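Local coordinates for protein metal-dependent phosphohydrolase, HDOD domain-containing (Geobacter sulfurreducens, PDB 3HC1) that is of uncharacterised function but binds a pair of iron ions in an HD-type site, consistent with a metal-dependent phosphohydrolase of the HDOD family, at residues T118-H122 and L246-G250; A232-F236 and H264-I270. All blocks are in the same frame, centred on the assembly; numbering follows the deposited sequence.

Contact 1 (T118-H122 and L246-G250). With FE (Fe (III) ion), chain C; FE (Fe (III) ion), chain B.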
loop_
_atom_site.group_PDB
_atom_site.type_symbol
_atom_site.label_atom_id
_atom_site.label_comp_id
_atom_site.label_asym_id
_atom_site.label_seq_id
_atom_site.Cartn_x
_atom_site.Cartn_y
_atom_site.Cartn_z
ATOM N N THR A 118 7.785 5.253 9.705
ATOM C CA THR A 118 7.884 3.791 9.570
ATOM C C THR A 118 6.735 3.211 8.710
ATOM O O THR A 118 6.944 2.423 7.783
ATOM C CB THR A 118 7.922 3.174 11.006
ATOM O OG1 THR A 118 9.086 3.693 11.636
ATOM C CG2 THR A 118 8.032 1.626 11.022
ATOM N N LEU A 119 5.528 3.637 9.041
ATOM C CA LEU A 119 4.350 3.132 8.358
ATOM C C LEU A 119 4.280 3.675 6.934
ATOM O O LEU A 119 3.947 2.941 6.025
ATOM C CB LEU A 119 3.074 3.438 9.161
ATOM C CG LEU A 119 2.789 2.371 10.246
ATOM C CD1 LEU A 119 3.931 2.190 11.260
ATOM C CD2 LEU A 119 1.486 2.679 10.963
ATOM N N TRP A 120 4.587 4.952 6.750
ATOM C CA TRP A 120 4.587 5.534 5.430
ATOM C C TRP A 120 5.619 4.912 4.476
ATOM O O TRP A 120 5.285 4.504 3.357
ATOM C CB TRP A 120 4.776 7.061 5.530
ATOM C CG TRP A 120 4.984 7.731 4.198
ATOM C CD1 TRP A 120 6.126 8.313 3.734
ATOM C CD2 TRP A 120 3.985 7.934 3.188
ATOM N NE1 TRP A 120 5.901 8.856 2.483
ATOM C CE2 TRP A 120 4.597 8.615 2.122
ATOM C CE3 TRP A 120 2.647 7.555 3.066
ATOM C CZ2 TRP A 120 3.905 8.946 0.945
ATOM C CZ3 TRP A 120 1.962 7.872 1.922
ATOM C CH2 TRP A 120 2.598 8.596 0.866
ATOM N N ALA A 121 6.863 4.844 4.917
ATOM C CA ALA A 121 7.941 4.316 4.091
ATOM C C ALA A 121 7.627 2.882 3.639
ATOM O O ALA A 121 7.783 2.522 2.468
ATOM C CB ALA A 121 9.346 4.390 4.858
ATOM N N HIS A 122 7.166 2.062 4.575
ATOM C CA HIS A 122 6.792 0.679 4.262
ATOM C C HIS A 122 5.622 0.607 3.243
ATOM O O HIS A 122 5.629 -0.207 2.306
ATOM C CB HIS A 122 6.374 -0.046 5.553
ATOM C CG HIS A 122 5.723 -1.374 5.309
ATOM N ND1 HIS A 122 6.398 -2.435 4.750
ATOM C CD2 HIS A 122 4.446 -1.788 5.489
ATOM C CE1 HIS A 122 5.580 -3.472 4.662
ATOM N NE2 HIS A 122 4.382 -3.103 5.087
ATOM N N LEU A 246 12.497 -2.851 4.436
ATOM C CA LEU A 246 11.553 -1.781 4.116
ATOM C C LEU A 246 10.210 -2.082 4.833
ATOM O O LEU A 246 9.143 -2.071 4.239
ATOM C CB LEU A 246 11.433 -1.638 2.601
ATOM C CG LEU A 246 10.668 -0.466 1.940
ATOM C CD1 LEU A 246 11.000 0.835 2.637
ATOM C CD2 LEU A 246 10.981 -0.452 0.455
ATOM N N GLY A 247 10.303 -2.427 6.110
ATOM C CA GLY A 247 9.133 -2.810 6.890
ATOM C C GLY A 247 9.323 -2.830 8.383
ATOM O O GLY A 247 10.377 -2.391 8.937
ATOM N N PHE A 248 8.295 -3.300 9.063
ATOM C CA PHE A 248 8.314 -3.266 10.537
ATOM C C PHE A 248 7.528 -4.382 11.159
ATOM O O PHE A 248 7.530 -4.511 12.362
ATOM C CB PHE A 248 7.727 -1.909 11.046
ATOM C CG PHE A 248 6.259 -1.719 10.698
ATOM C CD1 PHE A 248 5.902 -1.279 9.451
ATOM C CD2 PHE A 248 5.245 -2.053 11.619
ATOM C CE1 PHE A 248 4.525 -1.144 9.082
ATOM C CE2 PHE A 248 3.898 -1.922 11.278
ATOM C CZ PHE A 248 3.534 -1.467 10.012
ATOM N N GLU A 249 6.732 -5.119 10.372
ATOM C CA GLU A 249 5.742 -5.995 10.958
ATOM C C GLU A 249 6.340 -7.301 11.425
ATOM O O GLU A 249 5.677 -8.050 12.111
ATOM C CB GLU A 249 4.595 -6.248 9.959
ATOM C CG GLU A 249 3.777 -4.991 9.667
ATOM C CD GLU A 249 3.038 -5.132 8.385
ATOM O OE1 GLU A 249 3.682 -5.046 7.345
ATOM O OE2 GLU A 249 1.827 -5.388 8.429
ATOM N N GLY A 250 7.576 -7.600 11.047
ATOM C CA GLY A 250 8.281 -8.799 11.526
ATOM C C GLY A 250 8.007 -10.032 10.684
ATOM O O GLY A 250 7.137 -10.033 9.814
HETATM FE FE FE C . 2.683 -4.481 5.421
HETATM FE FE FE B . 0.131 -5.855 7.030
HETATM O O HOH W 1 1.408 -5.991 5.642
#
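The loop 246-250 runs past one side of helix 116-136, coming closest where the CA atoms of His122 and Gly247 lie 5.0 Å apart, while Thr118 and Phe248 keep a wider separation. His122 is gripped at both ring nitrogens. Its CG stands anti to the backbone N (chi1 169°), which carries the imidazole out from the helix. His122 ND1 gives a hydrogen bond to Leu246 O (2.8 Å), in the ring plane and on a lone pair of the carbonyl. His122 NE2 binds one iron at 2.2 Å. Glu249 OE1 coordinates the same ion and OE2 the second one, so the carboxylate bridges the two, as does a water. Phe248 turns its edge to the His122 face in an offset T-shaped pair, the planes at 88°, with CE1 3.7 Å from His122 CD2. Leu119 CD1 lies over one face of the phenyl ring, Glu249 CG over the opposite one, and Thr118 CG2 packs against Phe248 CB (3.5 Å). Replacing Phe248 with an alanine would remove the ring between Leu119 CD1 and the imidazole, and is likely to open a gap there and cost His122 this edge-to-face partner. Asp153, His152 and Asp238 complete the first iron's shell. With ND1 donating to a carbonyl, NE2 is left to offer its lone pair to the metal, and Leu246 O is a second-shell acceptor that fixes the rotation of the histidine.

Contact 2 (A232-F236 and H264-I270)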
loop_
_atom_site.group_PDB
_atom_site.type_symbol
_atom_site.label_atom_id
_atom_site.label_comp_id
_atom_site.label_asym_id
_atom_site.label_seq_id
_atom_site.Cartn_x
_atom_site.Cartn_y
_atom_site.Cartn_z
ATOM N N ALA A 232 -2.426 -10.834 -4.675
ATOM C CA ALA A 232 -1.220 -11.621 -4.784
ATOM C C ALA A 232 0.012 -10.709 -4.929
ATOM O O ALA A 232 1.029 -10.940 -4.253
ATOM C CB ALA A 232 -1.350 -12.617 -5.944
HETATM N N MSE A 233 -0.117 -9.645 -5.750
HETATM C CA MSE A 233 0.956 -8.677 -5.973
HETATM C C MSE A 233 1.352 -7.925 -4.716
HETATM O O MSE A 233 2.557 -7.749 -4.404
HETATM C CB MSE A 233 0.598 -7.706 -7.166
HETATM C CG MSE A 233 0.787 -8.489 -8.503
HETATM SE SE MSE A 233 -0.057 -7.507 -9.899
HETATM C CE MSE A 233 -0.227 -9.095 -11.018
ATOM N N VAL A 234 0.342 -7.482 -3.993
ATOM C CA VAL A 234 0.572 -6.688 -2.763
ATOM C C VAL A 234 1.052 -7.612 -1.655
ATOM O O VAL A 234 1.941 -7.213 -0.867
ATOM C CB VAL A 234 -0.704 -5.913 -2.364
ATOM C CG1 VAL A 234 -0.630 -5.295 -0.873
ATOM C CG2 VAL A 234 -1.066 -4.842 -3.451
ATOM N N ALA A 235 0.503 -8.830 -1.553
ATOM C CA ALA A 235 1.012 -9.762 -0.515
ATOM C C ALA A 235 2.468 -10.045 -0.749
ATOM O O ALA A 235 3.242 -10.048 0.218
ATOM C CB ALA A 235 0.252 -11.117 -0.436
ATOM N N PHE A 236 2.857 -10.315 -2.014
ATOM C CA PHE A 236 4.282 -10.526 -2.319
ATOM C C PHE A 236 5.117 -9.303 -1.963
ATOM O O PHE A 236 6.154 -9.404 -1.267
ATOM C CB PHE A 236 4.548 -10.963 -3.777
ATOM C CG PHE A 236 5.984 -11.119 -4.089
ATOM C CD1 PHE A 236 6.745 -10.031 -4.429
ATOM C CD2 PHE A 236 6.606 -12.351 -3.919
ATOM C CE1 PHE A 236 8.075 -10.145 -4.645
ATOM C CE2 PHE A 236 7.947 -12.473 -4.141
ATOM C CZ PHE A 236 8.682 -11.381 -4.500
ATOM N N HIS A 264 7.405 -18.139 -3.742
ATOM C CA HIS A 264 6.233 -17.538 -3.088
ATOM C C HIS A 264 4.910 -17.921 -3.796
ATOM O O HIS A 264 4.866 -17.964 -5.022
ATOM C CB HIS A 264 6.393 -16.028 -3.065
ATOM C CG HIS A 264 5.441 -15.312 -2.131
ATOM N ND1 HIS A 264 4.124 -15.063 -2.455
ATOM C CD2 HIS A 264 5.655 -14.696 -0.947
ATOM C CE1 HIS A 264 3.549 -14.387 -1.470
ATOM N NE2 HIS A 264 4.457 -14.156 -0.539
ATOM N N PRO A 265 3.852 -18.203 -3.016
ATOM C CA PRO A 265 2.585 -18.637 -3.615
ATOM C C PRO A 265 1.893 -17.619 -4.523
ATOM O O PRO A 265 1.032 -18.003 -5.333
ATOM C CB PRO A 265 1.709 -18.961 -2.387
ATOM C CG PRO A 265 2.385 -18.383 -1.227
ATOM C CD PRO A 265 3.833 -18.352 -1.547
ATOM N N SER A 266 2.258 -16.346 -4.407
ATOM C CA SER A 266 1.649 -15.321 -5.234
ATOM C C SER A 266 1.927 -15.550 -6.718
ATOM O O SER A 266 1.108 -15.187 -7.531
ATOM C CB SER A 266 2.116 -13.925 -4.863
ATOM O OG SER A 266 1.538 -13.489 -3.668
ATOM N N TRP A 267 3.078 -16.129 -7.054
ATOM C CA TRP A 267 3.462 -16.285 -8.451
ATOM C C TRP A 267 2.465 -17.183 -9.167
ATOM O O TRP A 267 2.011 -16.824 -10.220
ATOM C CB TRP A 267 4.898 -16.800 -8.626
ATOM C CG TRP A 267 5.886 -15.904 -8.090
ATOM C CD1 TRP A 267 6.772 -16.172 -7.089
ATOM C CD2 TRP A 267 6.085 -14.535 -8.452
ATOM N NE1 TRP A 267 7.530 -15.056 -6.825
ATOM C CE2 TRP A 267 7.132 -14.041 -7.656
ATOM C CE3 TRP A 267 5.531 -13.699 -9.435
ATOM C CZ2 TRP A 267 7.621 -12.723 -7.780
ATOM C CZ3 TRP A 267 5.978 -12.402 -9.542
ATOM C CH2 TRP A 267 7.014 -11.913 -8.716
ATOM N N GLY A 268 2.104 -18.329 -8.571
ATOM C CA GLY A 268 1.031 -19.160 -9.083
ATOM C C GLY A 268 -0.339 -18.475 -9.155
ATOM O O GLY A 268 -1.109 -18.690 -10.104
ATOM N N VAL A 269 -0.643 -17.614 -8.192
ATOM C CA VAL A 269 -1.945 -16.942 -8.166
ATOM C C VAL A 269 -2.049 -15.950 -9.326
ATOM O O VAL A 269 -3.100 -15.879 -10.040
ATOM C CB VAL A 269 -2.209 -16.317 -6.766
ATOM C CG1 VAL A 269 -3.446 -15.402 -6.770
ATOM C CG2 VAL A 269 -2.399 -17.478 -5.761
ATOM N N ILE A 270 -0.937 -15.266 -9.583
ATOM C CA ILE A 270 -0.841 -14.312 -10.698
ATOM C C ILE A 270 -1.012 -15.080 -12.013
ATOM O O ILE A 270 -1.828 -14.660 -12.826
ATOM C CB ILE A 270 0.479 -13.515 -10.680
ATOM C CG1 ILE A 270 0.516 -12.620 -9.459
ATOM C CG2 ILE A 270 0.642 -12.660 -11.960
ATOM C CD1 ILE A 270 1.862 -12.013 -9.131
HETATM O O HOH W 2 2.888 -12.704 1.387
#
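Ser266 OG donates to Ala232 O (2.7 Å), tying the first turn of helix 266-273 to helix 229-243. That carbonyl also accepts from Phe236 N within its own helix, the two donors arriving from opposite faces of its plane. Beside this bond the packing is close and apolar: Ala232 CB meets Val269 CG1 at 3.6 Å, and Ile270 CD1 reaches CG of Met233, present as selenomethionine, at 3.7 Å. The short segments form a nearly antiparallel helix pair (163°) within the all-helical HD-type fold, axes 9.2 Å apart; the small Ala232 and Ser266 are the nearest pair, their CA atoms 4.7 Å apart. Phe236, His264 and Trp267 form an aromatic cluster by the capped N-terminus of helix 266-273. A first torsion near 180° (chi1 178°) swings the Phe236 ring out between its neighbours, its edge against the His264 face and one of its own faces taking the edge of Trp267, whose NE1 donates to Leu261 O. His264 ND1 accepts from Ser266 N (3.0 Å), the capping bond. The looser side lies at the other nitrogen: His264 NE2 stays 4.4 Å from Ala235 O, and a water spans the interval, weakly bonded to that carbonyl; NE2 also makes a weak hydrogen bond to Glu239 OE1.

The two contacts alternate along the chain: 118-122 comes first, then 232-236, 246-250 and finally 264-270. Their centres are 19 Å apart and their nearest atoms about 8 Å, without touching. Helix 229-243 connects them, since it contains 232-236, supplies the iron ligand Asp238 and runs on toward the loop 246-250. Helix 116-136 is also common ground, for its early part bears His122 while Ile133, farther along, touches Met233 and Phe236. Contact 1 thus belongs to the di-iron centre of this all-helical fold, whereas contact 2 is packing beyond it, joining helix 266-273 to the helix that delivers Asp238.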